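Vanadium-dependent haloperoxidase (Zobellia galactanivorans, PDB 4CIT) probably oxidises iodide with hydrogen peroxide at a bound vanadate, as a bacterial vanadium-dependent iodoperoxidase. Local coordinates at residues R210-D215 with M321-I326; F66-V71 with E165-D170; A88-G93 with N445-L450; L311-K316 with E381-N386; M293-I298 with F387-D392. All coordinates share one frame; numbering follows the deposited sequence.

Interaction 1: residues R210-D215 with M321-I326; sequences RPFVLD and MADAFI
Asp323, on helix 307-335, presents its carboxylate to three consecutive backbone N-H groups of the loop 210-215. Among the hydrogen bonds, Phe212 N reaches OD1 of Asp323 at 2.7 Å and Val213 N reaches OD2 of Asp323 at 2.6 Å, each on the syn lone pair. Leu214 N shares that second oxygen, approaching Asp323 OD2 at 3.0 Å on the syn side but 34° out of the carboxylate plane. Both oxygens are thus held, OD2 by two donors, and the carboxylate has little freedom to rotate. A chi1 of -79° sets CG of Asp323 anti to its carbonyl carbon, beside the backbone N.

Van der Waals contact adds to these bonds where Leu214 meets Asp323 tip to tip, its CG 3.5 Å from OD2 of Asp323.

Two apolar pairs flank the polar centre. CB of Ala322 sits 3.6 Å from CE2 of Phe212, at the edge of the ring and near its plane. Further along the helix, CD1 of Ile326 lies 4.2 Å from CB of Pro211. Val213 and Leu214 also pack on helix 426-446.

In this buried site a carboxylate solvated by peptide N-H groups fastens an irregular loop to a helix; three such donors would probably favour its ionised form.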
# COMPACT_ATOMS: atom_id res chain seq x y z
N ARG A 210 -10.63 -1.83 -11.46
CA ARG A 210 -9.87 -1.12 -12.47
C ARG A 210 -8.47 -0.80 -12.04
O ARG A 210 -8.28 -0.05 -11.08
CB ARG A 210 -10.59 0.18 -12.79
CG ARG A 210 -9.98 0.97 -13.99
CD ARG A 210 -10.59 2.32 -14.15
NE ARG A 210 -10.45 3.13 -12.92
CZ ARG A 210 -11.25 4.09 -12.54
NH1 ARG A 210 -12.29 4.45 -13.26
NH2 ARG A 210 -10.97 4.76 -11.47
N PRO A 211 -7.45 -1.32 -12.73
CA PRO A 211 -6.12 -0.87 -12.35
C PRO A 211 -5.83 0.58 -12.77
O PRO A 211 -6.48 1.14 -13.69
CB PRO A 211 -5.19 -1.80 -13.13
CG PRO A 211 -6.03 -2.74 -13.89
CD PRO A 211 -7.45 -2.23 -13.87
N PHE A 212 -4.94 1.25 -12.06
CA PHE A 212 -4.52 2.62 -12.46
C PHE A 212 -3.66 2.70 -13.70
O PHE A 212 -3.87 3.57 -14.55
CB PHE A 212 -3.75 3.27 -11.29
CG PHE A 212 -4.61 3.66 -10.14
CD1 PHE A 212 -5.45 4.78 -10.20
CD2 PHE A 212 -4.65 2.91 -8.97
CE1 PHE A 212 -6.21 5.15 -9.09
CE2 PHE A 212 -5.48 3.24 -7.88
CZ PHE A 212 -6.20 4.44 -7.93
N VAL A 213 -2.66 1.82 -13.80
CA VAL A 213 -1.61 1.89 -14.85
C VAL A 213 -1.54 0.60 -15.71
O VAL A 213 -1.19 0.59 -16.93
CB VAL A 213 -0.21 2.09 -14.18
CG1 VAL A 213 0.83 2.44 -15.20
CG2 VAL A 213 -0.22 3.15 -13.08
N LEU A 214 -1.84 -0.54 -15.09
CA LEU A 214 -1.75 -1.82 -15.80
C LEU A 214 -2.69 -1.83 -16.97
O LEU A 214 -3.76 -1.20 -16.92
CB LEU A 214 -2.14 -3.00 -14.95
CG LEU A 214 -1.39 -3.16 -13.63
CD1 LEU A 214 -1.92 -4.36 -12.85
CD2 LEU A 214 0.08 -3.24 -13.91
N ASP A 215 -2.27 -2.52 -18.01
CA ASP A 215 -3.18 -2.78 -19.14
C ASP A 215 -4.28 -3.77 -18.79
O ASP A 215 -5.41 -3.71 -19.32
CB ASP A 215 -2.37 -3.27 -20.33
CG ASP A 215 -1.39 -2.22 -20.83
OD1 ASP A 215 -1.76 -1.03 -20.94
OD2 ASP A 215 -0.20 -2.61 -21.08
N MET A 321 1.54 0.72 -5.62
CA MET A 321 1.11 -0.28 -4.67
C MET A 321 -0.31 -0.78 -4.95
O MET A 321 -0.61 -1.96 -4.67
CB MET A 321 1.25 0.22 -3.26
CG MET A 321 2.70 0.29 -2.81
SD MET A 321 2.86 0.69 -1.02
CE MET A 321 2.70 2.39 -0.98
N ALA A 322 -1.20 0.11 -5.37
CA ALA A 322 -2.60 -0.27 -5.60
C ALA A 322 -2.56 -1.25 -6.78
O ALA A 322 -3.21 -2.35 -6.69
CB ALA A 322 -3.45 0.92 -5.93
N ASP A 323 -1.75 -0.99 -7.83
CA ASP A 323 -1.65 -1.94 -8.95
C ASP A 323 -0.95 -3.27 -8.53
O ASP A 323 -1.34 -4.36 -8.96
CB ASP A 323 -1.05 -1.29 -10.21
CG ASP A 323 -2.12 -0.42 -11.00
OD1 ASP A 323 -3.31 -0.20 -10.46
OD2 ASP A 323 -1.74 -0.02 -12.14
N ALA A 324 -0.01 -3.16 -7.62
CA ALA A 324 0.67 -4.35 -7.08
C ALA A 324 -0.32 -5.30 -6.34
O ALA A 324 -0.30 -6.56 -6.51
CB ALA A 324 1.80 -3.95 -6.20
N PHE A 325 -1.25 -4.74 -5.56
CA PHE A 325 -2.26 -5.54 -4.90
C PHE A 325 -3.16 -6.23 -5.92
O PHE A 325 -3.59 -7.35 -5.68
CB PHE A 325 -3.02 -4.74 -3.85
CG PHE A 325 -2.37 -4.73 -2.52
CD1 PHE A 325 -2.45 -5.86 -1.72
CD2 PHE A 325 -1.75 -3.59 -2.04
CE1 PHE A 325 -1.85 -5.84 -0.48
CE2 PHE A 325 -1.24 -3.55 -0.74
CZ PHE A 325 -1.28 -4.70 0.01
N ILE A 326 -3.60 -5.51 -6.96
CA ILE A 326 -4.43 -6.14 -7.98
C ILE A 326 -3.69 -7.32 -8.65
O ILE A 326 -4.23 -8.41 -8.79
CB ILE A 326 -4.83 -5.12 -9.03
CG1 ILE A 326 -5.77 -4.13 -8.33
CG2 ILE A 326 -5.52 -5.80 -10.22
CD1 ILE A 326 -6.19 -2.93 -9.18

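Interaction 2: residues F66-V71 with E165-D170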
# COMPACT_ATOMS: atom_id res chain seq x y z
N PHE A 66 -5.36 4.87 0.01
CA PHE A 66 -4.20 5.73 -0.12
C PHE A 66 -4.08 6.38 -1.49
O PHE A 66 -3.73 7.53 -1.56
CB PHE A 66 -2.90 4.95 0.16
CG PHE A 66 -2.71 4.64 1.60
CD1 PHE A 66 -2.68 5.64 2.53
CD2 PHE A 66 -2.45 3.35 2.00
CE1 PHE A 66 -2.47 5.34 3.86
CE2 PHE A 66 -2.29 3.02 3.32
CZ PHE A 66 -2.30 4.03 4.26
N ALA A 67 -4.41 5.66 -2.57
CA ALA A 67 -4.13 6.15 -3.89
C ALA A 67 -4.96 7.30 -4.42
O ALA A 67 -4.40 8.29 -4.90
CB ALA A 67 -4.20 5.03 -4.91
N TYR A 68 -6.28 7.19 -4.33
CA TYR A 68 -7.15 8.17 -4.90
C TYR A 68 -6.97 9.60 -4.31
O TYR A 68 -6.94 10.58 -5.05
CB TYR A 68 -8.61 7.78 -4.84
CG TYR A 68 -8.96 6.78 -5.92
CD1 TYR A 68 -9.05 7.18 -7.28
CD2 TYR A 68 -9.25 5.50 -5.59
CE1 TYR A 68 -9.41 6.26 -8.28
CE2 TYR A 68 -9.57 4.55 -6.58
CZ TYR A 68 -9.68 4.93 -7.91
OH TYR A 68 -10.04 4.02 -8.84
N PRO A 69 -6.89 9.74 -2.99
CA PRO A 69 -6.71 11.08 -2.46
C PRO A 69 -5.36 11.71 -2.85
O PRO A 69 -5.28 12.91 -3.11
CB PRO A 69 -6.80 10.85 -0.97
CG PRO A 69 -7.66 9.60 -0.82
CD PRO A 69 -7.07 8.75 -1.89
N ASN A 70 -4.30 10.92 -2.94
CA ASN A 70 -3.07 11.45 -3.48
C ASN A 70 -3.18 11.88 -4.90
O ASN A 70 -2.63 12.96 -5.27
CB ASN A 70 -1.91 10.44 -3.30
CG ASN A 70 -1.52 10.29 -1.86
OD1 ASN A 70 -1.51 11.30 -1.08
ND2 ASN A 70 -0.99 9.11 -1.52
N VAL A 71 -3.86 11.12 -5.77
CA VAL A 71 -4.01 11.53 -7.16
C VAL A 71 -4.70 12.87 -7.23
O VAL A 71 -4.29 13.73 -8.06
CB VAL A 71 -4.74 10.42 -8.02
CG1 VAL A 71 -5.14 10.89 -9.39
CG2 VAL A 71 -3.85 9.20 -8.13
N GLU A 165 -15.90 11.14 -9.13
CA GLU A 165 -16.66 10.56 -10.19
C GLU A 165 -15.88 9.42 -10.85
O GLU A 165 -16.50 8.43 -11.19
CB GLU A 165 -17.07 11.56 -11.26
CG GLU A 165 -18.14 12.48 -10.72
CD GLU A 165 -18.52 13.60 -11.72
OE1 GLU A 165 -18.31 13.43 -12.96
OE2 GLU A 165 -19.04 14.64 -11.25
N TRP A 166 -14.59 9.63 -11.09
CA TRP A 166 -13.70 8.65 -11.72
C TRP A 166 -13.51 7.46 -10.76
O TRP A 166 -13.59 6.29 -11.24
CB TRP A 166 -12.37 9.31 -12.00
CG TRP A 166 -11.26 8.41 -12.39
CD1 TRP A 166 -11.16 7.63 -13.50
CD2 TRP A 166 -10.02 8.39 -11.75
NE1 TRP A 166 -9.94 7.05 -13.55
CE2 TRP A 166 -9.20 7.49 -12.48
CE3 TRP A 166 -9.52 9.04 -10.61
CZ2 TRP A 166 -7.92 7.22 -12.14
CZ3 TRP A 166 -8.21 8.76 -10.24
CH2 TRP A 166 -7.40 7.90 -11.08
N MET A 167 -13.28 7.72 -9.47
CA MET A 167 -13.03 6.62 -8.50
C MET A 167 -14.27 5.73 -8.38
O MET A 167 -14.19 4.50 -8.21
CB MET A 167 -12.75 7.31 -7.14
CG MET A 167 -12.80 6.57 -5.86
SD MET A 167 -12.37 7.85 -4.54
CE MET A 167 -14.02 8.29 -3.93
N ASN A 168 -15.44 6.33 -8.53
CA ASN A 168 -16.67 5.59 -8.44
C ASN A 168 -17.02 4.75 -9.68
O ASN A 168 -18.07 4.10 -9.68
CB ASN A 168 -17.87 6.49 -8.11
CG ASN A 168 -17.86 6.98 -6.64
OD1 ASN A 168 -17.32 6.38 -5.75
ND2 ASN A 168 -18.44 8.10 -6.44
N LYS A 169 -16.18 4.76 -10.71
CA LYS A 169 -16.34 3.93 -11.86
C LYS A 169 -15.30 2.76 -11.91
O LYS A 169 -15.15 2.15 -12.93
CB LYS A 169 -16.19 4.79 -13.11
CG LYS A 169 -17.36 5.77 -13.31
CD LYS A 169 -17.02 6.64 -14.51
CE LYS A 169 -17.92 7.86 -14.69
NZ LYS A 169 -19.33 7.36 -14.78
N ASP A 170 -14.64 2.48 -10.80
CA ASP A 170 -13.54 1.53 -10.78
C ASP A 170 -13.95 0.08 -10.40
O ASP A 170 -13.12 -0.79 -10.23
CB ASP A 170 -12.43 2.00 -9.84
CG ASP A 170 -12.71 1.76 -8.37
OD1 ASP A 170 -13.84 1.50 -7.93
OD2 ASP A 170 -11.71 1.93 -7.62
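Tyr68 projects from helix 59-80 against Trp166 and Met167 in the last turn of helix 146-167 and Asp170 in the beta turn that follows. Its ring stands edge-on to the indole in a T-shaped pair, with planes at 79° and a centroid of the six-membered ring 5.0 Å from that of Tyr68. CE1 of Tyr68 comes nearest to the indole, 3.4 Å from CZ3 of Trp166, over the face but toward the rim. Val71, one turn on, adds its CG1 3.8 Å from the same CZ3 of Trp166.

One face of the phenol is covered by Met167. CG of Met167, anti to its backbone N (chi1 164°), lies 3.7 Å from the centroid of the Tyr68 ring, nearly above its centre, as a CH-pi contact; SD follows obliquely, completing a Met-aromatic pair.

The hydroxyl OH of Tyr68 donates to OD2 of Asp170 at 2.9 Å, meeting it on the anti side and 34° out of the carboxylate plane. That oxygen also forms a salt bridge with Arg64. A phenylalanine here would keep the ring packing but would probably leave OD2 of Asp170 without its hydroxyl donor, with Arg64 still paired to it. Buried yet amphipathic, Tyr68 packs its ring on the helix end, while its hydroxyl ties helix 59-80 to the turn after it.

Interaction 3: residues A88-G93 with N445-L450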
# COMPACT_ATOMS: atom_id res chain seq x y z
N ALA A 88 -3.61 12.93 -15.97
CA ALA A 88 -4.76 12.73 -16.85
C ALA A 88 -4.21 12.22 -18.20
O ALA A 88 -3.15 12.67 -18.69
CB ALA A 88 -5.53 14.05 -17.10
N GLY A 89 -4.84 11.23 -18.77
CA GLY A 89 -4.38 10.64 -19.93
C GLY A 89 -3.35 9.54 -19.68
O GLY A 89 -2.94 8.82 -20.63
N GLN A 90 -2.86 9.46 -18.45
CA GLN A 90 -1.82 8.47 -18.08
C GLN A 90 -2.39 7.33 -17.19
O GLN A 90 -1.95 6.17 -17.31
CB GLN A 90 -0.67 9.15 -17.38
CG GLN A 90 -0.02 10.33 -18.11
CD GLN A 90 1.35 10.67 -17.55
OE1 GLN A 90 1.66 11.77 -16.98
NE2 GLN A 90 2.22 9.75 -17.73
N LEU A 91 -3.31 7.64 -16.32
CA LEU A 91 -3.99 6.64 -15.51
C LEU A 91 -5.27 6.24 -16.21
O LEU A 91 -5.97 7.12 -16.80
CB LEU A 91 -4.30 7.16 -14.10
CG LEU A 91 -3.18 7.68 -13.24
CD1 LEU A 91 -3.53 8.04 -11.83
CD2 LEU A 91 -2.09 6.68 -13.24
N ASN A 92 -5.68 4.96 -16.09
CA ASN A 92 -6.87 4.49 -16.81
C ASN A 92 -8.16 5.23 -16.51
O ASN A 92 -8.58 5.26 -15.38
CB ASN A 92 -7.05 2.97 -16.49
CG ASN A 92 -5.85 2.11 -17.05
OD1 ASN A 92 -5.29 2.44 -18.13
ND2 ASN A 92 -5.54 1.03 -16.39
N GLY A 93 -8.76 5.85 -17.52
CA GLY A 93 -10.04 6.57 -17.37
C GLY A 93 -9.94 8.06 -16.86
O GLY A 93 -10.95 8.66 -16.72
N ASN A 445 8.36 3.45 -15.65
CA ASN A 445 8.72 3.66 -17.06
C ASN A 445 7.54 4.22 -17.78
O ASN A 445 7.75 4.83 -18.87
CB ASN A 445 9.19 2.34 -17.72
CG ASN A 445 10.60 1.98 -17.34
OD1 ASN A 445 11.41 2.83 -17.04
ND2 ASN A 445 10.92 0.69 -17.37
N LYS A 446 6.32 3.97 -17.29
CA LYS A 446 5.13 4.43 -17.99
C LYS A 446 4.78 5.86 -17.56
O LYS A 446 4.54 6.69 -18.45
CB LYS A 446 3.98 3.46 -17.85
CG LYS A 446 2.72 3.93 -18.58
CD LYS A 446 1.69 2.86 -18.56
CE LYS A 446 0.31 3.44 -18.85
NZ LYS A 446 -0.76 2.39 -18.95
N LEU A 447 4.74 6.17 -16.25
CA LEU A 447 4.27 7.46 -15.75
C LEU A 447 5.31 8.58 -15.92
O LEU A 447 6.43 8.50 -15.42
CB LEU A 447 3.81 7.44 -14.27
CG LEU A 447 2.68 6.44 -13.99
CD1 LEU A 447 2.27 6.54 -12.51
CD2 LEU A 447 1.49 6.65 -14.92
N HIS A 448 4.96 9.60 -16.66
CA HIS A 448 5.86 10.78 -16.81
C HIS A 448 5.30 11.87 -16.00
O HIS A 448 4.36 12.57 -16.44
CB HIS A 448 5.97 11.15 -18.25
CG HIS A 448 6.97 12.22 -18.54
ND1 HIS A 448 6.91 12.97 -19.70
CD2 HIS A 448 8.04 12.67 -17.84
CE1 HIS A 448 7.88 13.87 -19.69
NE2 HIS A 448 8.59 13.69 -18.59
N MET A 449 5.82 12.05 -14.82
CA MET A 449 5.35 13.07 -13.90
C MET A 449 6.32 14.23 -13.77
O MET A 449 5.94 15.36 -13.86
CB MET A 449 4.98 12.41 -12.55
CG MET A 449 3.88 11.34 -12.69
SD MET A 449 3.61 10.20 -11.18
CE MET A 449 3.31 11.32 -9.90
N LEU A 450 7.57 13.95 -13.41
CA LEU A 450 8.57 14.97 -13.22
C LEU A 450 9.10 15.44 -14.55
O LEU A 450 9.58 14.64 -15.38
CB LEU A 450 9.69 14.46 -12.36
CG LEU A 450 10.83 15.49 -12.14
CD1 LEU A 450 10.43 16.72 -11.32
CD2 LEU A 450 11.96 14.77 -11.51
O HOH W 1 -3.10 4.06 -18.48
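Gln90 and Leu91 meet Lys446 and Leu447, with Asn92 joined through a water, in a partly buried contact, part apolar and part water-mediated, between the loop that follows helix 59-80 and the end of helix 426-446. Leu447 is the first residue past that helix to leave helical backbone angles, and its side chain turns into the loop. CD2 of Leu447 lies 4.0 Å from CD2 of Leu91, the two side chains crossing at about a right angle, and 4.1 Å from CB of Gln90.

Lys446 reaches across in a fully extended chain, beginning with CG anti to the backbone N (chi1 -180°), and passes CE 3.9 Å from O of Gln90. Its ammonium NZ donates to a water at 2.9 Å; the same water lies 2.7 Å from Gln90 O and 2.7 Å from Asn92 OD1. NZ has a direct partner too, the carbonyl O of Val213.

The water relays hydrogen bonding from the ammonium to two loop oxygens beyond its direct contact, which would probably help to hold it there.

Interaction 4: residues L311-K316 with E381-N386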
# COMPACT_ATOMS: atom_id res chain seq x y z
N LEU A 311 4.35 15.10 -2.56
CA LEU A 311 3.18 14.55 -3.25
C LEU A 311 3.43 13.73 -4.43
O LEU A 311 2.84 12.70 -4.62
CB LEU A 311 2.23 15.70 -3.55
CG LEU A 311 0.82 15.44 -3.84
CD1 LEU A 311 0.17 14.40 -2.90
CD2 LEU A 311 0.12 16.81 -3.79
N PHE A 312 4.38 14.15 -5.26
CA PHE A 312 4.90 13.35 -6.31
C PHE A 312 5.33 11.97 -5.83
O PHE A 312 4.91 10.97 -6.41
CB PHE A 312 6.06 14.11 -6.90
CG PHE A 312 6.95 13.35 -7.80
CD1 PHE A 312 6.63 13.10 -9.09
CD2 PHE A 312 8.22 13.00 -7.37
CE1 PHE A 312 7.51 12.41 -9.93
CE2 PHE A 312 9.12 12.40 -8.20
CZ PHE A 312 8.77 12.05 -9.47
N ALA A 313 6.11 11.92 -4.82
CA ALA A 313 6.59 10.68 -4.36
C ALA A 313 5.45 9.76 -3.81
O ALA A 313 5.36 8.52 -4.12
CB ALA A 313 7.64 10.87 -3.32
N TYR A 314 4.58 10.36 -2.98
CA TYR A 314 3.49 9.58 -2.42
C TYR A 314 2.52 9.08 -3.50
O TYR A 314 1.97 7.99 -3.41
CB TYR A 314 2.67 10.36 -1.38
CG TYR A 314 3.39 10.83 -0.19
CD1 TYR A 314 4.66 10.46 0.09
CD2 TYR A 314 2.74 11.62 0.73
CE1 TYR A 314 5.29 10.90 1.26
CE2 TYR A 314 3.34 12.04 1.92
CZ TYR A 314 4.65 11.69 2.15
OH TYR A 314 5.33 12.19 3.25
N THR A 315 2.31 9.88 -4.54
CA THR A 315 1.44 9.49 -5.60
C THR A 315 1.97 8.42 -6.44
O THR A 315 1.27 7.40 -6.70
CB THR A 315 1.05 10.74 -6.42
OG1 THR A 315 0.47 11.70 -5.51
CG2 THR A 315 -0.01 10.36 -7.43
N LYS A 316 3.24 8.53 -6.83
CA LYS A 316 3.82 7.48 -7.65
C LYS A 316 3.85 6.13 -6.82
O LYS A 316 3.52 5.07 -7.39
CB LYS A 316 5.18 7.90 -8.17
CG LYS A 316 5.66 7.08 -9.34
CD LYS A 316 7.04 7.46 -9.87
CE LYS A 316 7.20 8.85 -10.35
NZ LYS A 316 8.44 9.04 -11.21
N GLU A 381 13.65 4.87 -7.43
CA GLU A 381 13.64 5.75 -8.57
C GLU A 381 13.48 7.20 -8.12
O GLU A 381 14.17 8.06 -8.66
CB GLU A 381 12.52 5.44 -9.54
CG GLU A 381 12.55 6.27 -10.85
CD GLU A 381 11.91 7.67 -10.80
OE1 GLU A 381 10.80 7.85 -10.23
OE2 GLU A 381 12.57 8.64 -11.35
N VAL A 382 12.65 7.46 -7.13
CA VAL A 382 12.45 8.86 -6.66
C VAL A 382 13.57 9.41 -5.83
O VAL A 382 14.04 10.58 -6.09
CB VAL A 382 11.09 9.00 -5.92
CG1 VAL A 382 10.91 10.34 -5.19
CG2 VAL A 382 9.99 8.70 -6.84
N PHE A 383 14.06 8.65 -4.84
CA PHE A 383 14.96 9.10 -3.81
C PHE A 383 16.38 8.53 -3.92
O PHE A 383 17.30 9.02 -3.27
CB PHE A 383 14.44 8.79 -2.44
CG PHE A 383 13.19 9.51 -2.08
CD1 PHE A 383 13.23 10.89 -1.87
CD2 PHE A 383 12.00 8.83 -1.92
CE1 PHE A 383 12.07 11.58 -1.45
CE2 PHE A 383 10.83 9.54 -1.59
CZ PHE A 383 10.91 10.90 -1.31
N GLY A 384 16.54 7.51 -4.74
CA GLY A 384 17.87 6.96 -5.09
C GLY A 384 18.10 5.62 -4.38
O GLY A 384 17.32 5.21 -3.50
N ASP A 385 19.11 4.90 -4.88
CA ASP A 385 19.62 3.66 -4.28
C ASP A 385 20.50 4.00 -3.19
O ASP A 385 20.92 5.13 -3.05
CB ASP A 385 20.32 2.74 -5.33
CG ASP A 385 20.42 1.23 -4.87
OD1 ASP A 385 19.76 0.79 -3.89
OD2 ASP A 385 21.20 0.51 -5.55
N ASN A 386 20.76 3.02 -2.32
CA ASN A 386 21.59 3.26 -1.16
C ASN A 386 21.07 4.38 -0.25
O ASN A 386 21.82 5.15 0.34
CB ASN A 386 23.08 3.44 -1.55
CG ASN A 386 23.70 2.16 -2.04
OD1 ASN A 386 23.21 1.05 -1.77
ND2 ASN A 386 24.78 2.29 -2.81
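Helix 307-335 runs past the last turn of helix 367-383 with Ala313 and Val382 as the nearest residues, their CA atoms 6.6 Å apart. The small methyl of Ala313 allows this spacing: its CB touches CG1 of Val382 at 3.8 Å and CZ of Phe383 at 3.8 Å. CG1 of Val382 also rests over the centre of the Phe383 ring, 3.6 Å above its plane, so valine and ring meet the alanine together. Phe312 slides past Val382 in the opposite direction, bringing CE2 4.0 Å from CG2 of Val382.

Both helices belong to the PAP2-type helical bundle, and farther along them lie residues of the vanadate pocket, Lys332 on one, Gly367 and His368 at the start of the other. Helix 367-383 ends beside the contact, where Gly384 takes a positive phi of 105°.

Where the exposed Glu381 meets the buried Lys316, a salt bridge joins NZ of Lys316 to OE1 of Glu381 at 2.8 Å, the ammonium coming from above the carboxylate plane. The lysine chain bends at chi3 (-60°), which turns CE out of the extended line, and crosses Glu381 at about a right angle. A leucine in place of Lys316 would probably leave the Glu381 carboxylate without this opposite charge and freer to swing into solvent.

Interaction 5: residues M293-I298 with F387-D392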
# COMPACT_ATOMS: atom_id res chain seq x y z
N MET A 293 3.88 3.40 2.81
CA MET A 293 3.51 4.79 2.87
C MET A 293 4.28 5.50 3.97
O MET A 293 4.75 6.63 3.79
CB MET A 293 2.00 5.03 2.98
CG MET A 293 1.25 4.61 1.78
SD MET A 293 1.60 5.57 0.26
CE MET A 293 1.06 7.13 0.82
N GLY A 294 4.48 4.84 5.10
CA GLY A 294 5.24 5.33 6.14
C GLY A 294 6.73 5.50 5.79
O GLY A 294 7.36 6.54 6.16
N ILE A 295 7.30 4.53 5.06
CA ILE A 295 8.67 4.64 4.57
C ILE A 295 8.80 5.75 3.54
O ILE A 295 9.82 6.50 3.62
CB ILE A 295 9.16 3.29 3.99
CG1 ILE A 295 9.15 2.26 5.13
CG2 ILE A 295 10.48 3.38 3.26
CD1 ILE A 295 9.43 0.87 4.74
N ALA A 296 7.78 5.94 2.72
CA ALA A 296 7.82 7.07 1.79
C ALA A 296 7.88 8.41 2.51
O ALA A 296 8.60 9.31 2.13
CB ALA A 296 6.65 7.04 0.89
N LYS A 297 7.12 8.52 3.58
CA LYS A 297 7.15 9.70 4.43
C LYS A 297 8.51 9.97 5.06
O LYS A 297 9.03 11.11 5.06
CB LYS A 297 6.06 9.56 5.51
CG LYS A 297 6.13 10.70 6.55
CD LYS A 297 5.07 10.68 7.69
CE LYS A 297 4.96 9.35 8.47
NZ LYS A 297 3.90 9.38 9.57
N ILE A 298 9.11 8.92 5.64
CA ILE A 298 10.43 8.99 6.23
C ILE A 298 11.45 9.56 5.26
O ILE A 298 12.24 10.50 5.62
CB ILE A 298 10.88 7.63 6.80
CG1 ILE A 298 10.07 7.32 8.03
CG2 ILE A 298 12.33 7.72 7.21
CD1 ILE A 298 10.15 5.87 8.51
N PHE A 387 19.71 4.46 -0.14
CA PHE A 387 19.09 5.44 0.69
C PHE A 387 18.93 4.84 2.09
O PHE A 387 18.06 3.97 2.33
CB PHE A 387 17.70 5.84 0.13
CG PHE A 387 17.09 7.00 0.80
CD1 PHE A 387 16.36 6.84 1.96
CD2 PHE A 387 17.22 8.28 0.29
CE1 PHE A 387 15.81 7.92 2.63
CE2 PHE A 387 16.66 9.37 0.93
CZ PHE A 387 15.95 9.19 2.10
N SER A 388 19.79 5.26 3.01
CA SER A 388 19.74 4.69 4.34
C SER A 388 18.64 5.40 5.16
O SER A 388 18.37 6.60 5.05
CB SER A 388 21.11 4.69 5.02
OG SER A 388 21.42 6.03 5.33
N PHE A 389 17.97 4.64 6.01
CA PHE A 389 16.92 5.19 6.83
C PHE A 389 16.63 4.35 8.04
O PHE A 389 16.94 3.12 8.09
CB PHE A 389 15.60 5.44 6.00
CG PHE A 389 14.92 4.22 5.49
CD1 PHE A 389 15.34 3.65 4.32
CD2 PHE A 389 13.84 3.62 6.20
CE1 PHE A 389 14.76 2.45 3.84
CE2 PHE A 389 13.23 2.50 5.71
CZ PHE A 389 13.68 1.92 4.52
N ASP A 390 16.13 5.04 9.07
CA ASP A 390 15.57 4.41 10.28
C ASP A 390 14.09 4.31 10.14
O ASP A 390 13.39 5.36 10.00
CB ASP A 390 15.93 5.24 11.49
CG ASP A 390 17.45 5.24 11.76
OD1 ASP A 390 18.16 4.29 11.42
OD2 ASP A 390 17.95 6.27 12.27
N ASP A 391 13.57 3.09 10.22
CA ASP A 391 12.14 2.85 10.02
C ASP A 391 11.45 2.83 11.37
O ASP A 391 11.54 1.78 12.07
CB ASP A 391 11.90 1.54 9.26
CG ASP A 391 10.43 1.18 9.08
OD1 ASP A 391 9.54 1.96 9.56
OD2 ASP A 391 10.16 0.15 8.42
N ASP A 392 10.87 3.92 11.79
CA ASP A 392 10.08 4.02 13.04
C ASP A 392 8.57 3.91 12.84
O ASP A 392 7.77 4.25 13.73
CB ASP A 392 10.38 5.32 13.79
CG ASP A 392 9.86 6.57 13.10
OD1 ASP A 392 9.53 6.47 11.91
OD2 ASP A 392 9.93 7.68 13.75
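Asp391 OD2, hydrogen-bonded to NE2 of His291, is flanked by Ile295, whose CD1 lies 3.8 Å from that oxygen. The other carboxylate oxygen, OD1, is bonded to the hydroxyl of Thr393, so the group is gripped at both ends while an isoleucine of helix 288-302 packs against its side.

Apolar contacts to Phe389 make up the next part. Ile295 and Ile298, three residues apart, face the strand from the same side of the helix. CG2 of Ile295 approaches CZ of Phe389 at 3.7 Å, and the two side chains cross at about a right angle. CB of Phe389 is 4.2 Å from CG2 of Ile298.

The strand 389-391 pairs antiparallel with 402-404 in a two-stranded sheet, a rare piece of beta structure in this largely helical chain. Helix 293-298 packs on it at an axis distance of 9.1 Å, the N-to-C directions 141° apart. Phe404 and Phe407 meet the Phe389 ring from the far strand and the helix after it.

Ile298 reaches past Asp391 to Asp392, just after the strand. Its CD1 lies 3.6 Å from O of Asp390 and 3.5 Å from OD1 of Asp392, an apolar methyl resting among acceptor oxygens.

In the fold
Interactions 1, 2 and 3 form one cluster around the loop 210-215. Arg210 NH1 bonds to Trp166 O at 3.0 Å, tying interaction 1 to interaction 2, while Phe212 O takes Asn92 N at 2.8 Å and Val213 O takes Lys446 NZ at 2.7 Å, tying it to interaction 3. Helix 307-335 serves interactions 1 and 4, and Met449 CB of 445-450 packs 3.6 Å from Phe312 CE1. Interaction 5 joins through Met293 SD, 3.6 Å from Met321 CE, and through Tyr314 against Lys297. The Ile326 side chain lies about 14 Å from a bound vanadate, and the Gln90 side chain about 10 Å from the sodium ion.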